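Local coordinates for mannosylglycerate hydrolase MGH1-like glycoside hydrolase domain-containing protein (Thermus thermophilus HB8, PDB 4WVA), which hydrolyses mannosylglycerate, a solute made by thermophiles under osmotic stress, to mannose and glycerate, and also cleaves glucosylglycerate, at residues Val154-Pro159 and Val232-Phe237. Numbering follows the deposited sequence. Where two conformers were deposited one is given.
Sequences VVIVHP and VVDVGF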
loop_
_atom_site.group_PDB
_atom_site.type_symbol
_atom_site.label_atom_id
_atom_site.label_comp_id
_atom_site.label_asym_id
_atom_site.label_seq_id
_atom_site.Cartn_x
_atom_site.Cartn_y
_atom_site.Cartn_z
ATOM N N VAL A 154 8.118 6.700 15.778
ATOM C CA VAL A 154 8.544 7.564 16.878
ATOM C C VAL A 154 8.499 6.808 18.195
ATOM O O VAL A 154 7.615 5.976 18.433
ATOM C CB VAL A 154 7.726 8.869 16.963
ATOM C CG1 VAL A 154 8.001 9.750 15.754
ATOM C CG2 VAL A 154 6.258 8.586 17.131
ATOM N N VAL A 155 9.458 7.118 19.058
ATOM C CA VAL A 155 9.595 6.538 20.379
ATOM C C VAL A 155 8.932 7.427 21.446
ATOM O O VAL A 155 9.097 8.664 21.392
ATOM C CB VAL A 155 11.100 6.458 20.700
ATOM C CG1 VAL A 155 11.352 5.903 22.093
ATOM C CG2 VAL A 155 11.801 5.618 19.643
ATOM N N ILE A 156 8.231 6.818 22.391
ATOM C CA ILE A 156 7.823 7.501 23.619
ATOM C C ILE A 156 8.801 7.123 24.727
ATOM O O ILE A 156 9.265 5.975 24.816
ATOM C CB ILE A 156 6.361 7.238 24.028
ATOM C CG1 ILE A 156 6.053 5.752 24.229
ATOM C CG2 ILE A 156 5.408 7.881 23.015
ATOM C CD1 ILE A 156 4.736 5.473 24.928
ATOM N N VAL A 157 9.116 8.110 25.570
ATOM C CA VAL A 157 10.018 7.921 26.699
ATOM C C VAL A 157 9.291 7.917 28.042
ATOM O O VAL A 157 9.921 7.712 29.084
ATOM C CB VAL A 157 11.147 8.972 26.668
ATOM C CG1 VAL A 157 11.975 8.796 25.387
ATOM C CG2 VAL A 157 10.596 10.390 26.763
ATOM N N HIS A 158 7.968 8.091 28.020
ATOM C CA HIS A 158 7.187 8.060 29.231
ATOM C C HIS A 158 5.839 7.435 28.899
ATOM O O HIS A 158 5.259 7.825 27.892
ATOM C CB HIS A 158 6.998 9.488 29.759
ATOM C CG HIS A 158 6.617 9.535 31.202
ATOM N ND1 HIS A 158 5.433 9.014 31.666
ATOM C CD2 HIS A 158 7.281 9.990 32.291
ATOM C CE1 HIS A 158 5.381 9.135 32.985
ATOM N NE2 HIS A 158 6.487 9.743 33.384
ATOM N N PRO A 159 5.333 6.518 29.736
ATOM C CA PRO A 159 4.007 5.929 29.473
ATOM C C PRO A 159 2.887 6.983 29.336
ATOM O O PRO A 159 1.903 6.759 28.615
ATOM C CB PRO A 159 3.776 5.007 30.676
ATOM C CG PRO A 159 4.739 5.481 31.722
ATOM C CD PRO A 159 5.935 5.953 30.961
ATOM N N VAL A 232 9.899 3.103 24.091
ATOM C CA VAL A 232 8.903 2.221 23.528
ATOM C C VAL A 232 8.379 2.783 22.214
ATOM O O VAL A 232 8.160 3.998 22.099
ATOM C CB VAL A 232 7.738 2.066 24.522
ATOM C CG1 VAL A 232 6.539 1.406 23.885
ATOM C CG2 VAL A 232 8.209 1.264 25.720
ATOM N N VAL A 233 8.213 1.904 21.224
ATOM C CA VAL A 233 7.441 2.240 20.035
ATOM C C VAL A 233 5.999 1.834 20.336
ATOM O O VAL A 233 5.646 0.654 20.313
ATOM C CB VAL A 233 7.963 1.553 18.752
ATOM C CG1 VAL A 233 7.029 1.847 17.583
ATOM C CG2 VAL A 233 9.386 2.024 18.451
ATOM N N ASP A 234 5.161 2.834 20.626
ATOM C CA ASP A 234 3.767 2.630 20.952
ATOM C C ASP A 234 2.938 2.531 19.666
ATOM O O ASP A 234 2.930 3.466 18.841
ATOM C CB ASP A 234 3.268 3.793 21.824
ATOM C CG ASP A 234 1.763 3.759 22.075
ATOM O OD1 ASP A 234 1.124 2.689 21.976
ATOM O OD2 ASP A 234 1.210 4.852 22.371
ATOM N N VAL A 235 2.219 1.433 19.509
ATOM C CA VAL A 235 1.367 1.271 18.343
ATOM C C VAL A 235 0.291 2.357 18.273
ATOM O O VAL A 235 -0.028 2.853 17.191
ATOM C CB VAL A 235 0.742 -0.145 18.243
ATOM C CG1 VAL A 235 -0.165 -0.472 19.422
ATOM C CG2 VAL A 235 -0.007 -0.298 16.938
ATOM N N GLY A 236 -0.263 2.747 19.428
ATOM C CA GLY A 236 -1.285 3.780 19.438
ATOM C C GLY A 236 -0.768 5.136 18.966
ATOM O O GLY A 236 -1.338 5.739 18.056
ATOM N N PHE A 237 0.313 5.606 19.592
ATOM C CA PHE A 237 0.942 6.879 19.259
ATOM C C PHE A 237 1.259 6.906 17.771
ATOM O O PHE A 237 0.944 7.843 17.078
ATOM C CB PHE A 237 2.215 7.074 20.083
ATOM C CG PHE A 237 2.731 8.484 20.097
ATOM C CD1 PHE A 237 3.382 9.009 19.009
ATOM C CD2 PHE A 237 2.596 9.278 21.233
ATOM C CE1 PHE A 237 3.863 10.304 19.028
ATOM C CE2 PHE A 237 3.078 10.565 21.259
ATOM C CZ PHE A 237 3.706 11.086 20.160
HETATM O O HOH W 1 5.818 5.571 20.373
#
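Ile156 and Val232 form a single antiparallel bridge, a hydrogen-bonded pair. Ile156 N donates to Val232 O at 2.8 Å, nearly along the C=O axis. Val232 N returns a bond to Ile156 O at 3.0 Å. A water joins the backbones beyond the bridge: it donates to Val154 O, accepts from Asp234 N and donates weakly to Val232 O.

Ile156 is the main bump, fitting the hollow lined by Val232, Asp234 CB and the Phe237 ring. Its CG1 sits in the crowded position between backbone N and carbonyl carbon (chi1 58°). The ethyl arm therefore lies alongside Val232, and Ile156 CD1 reaches Asp234 CB at 3.8 Å. Ile156 CG2 makes an off-centre CH-pi contact, 4.1 Å from the Phe237 ring centroid. Val154 CG2 meets Phe237 CD1 at 3.5 Å; both methyls come obliquely from one side of the ring.

Asp234 N-caps helix 235-254. OD1 accepts from Gly236 N, from above the carboxylate plane, and OD2 weakly from Phe237 N.

The contact is buried in the (alpha/alpha)6-barrel, with Phe237 near Gln103, a probable substrate-binding residue. Leu142 and Tyr143 of helix 121-146 back Phe237 and Val154 respectively. Val233 hydrogen-bonds through the backbone to Trp287 of antiparallel strand 283-288.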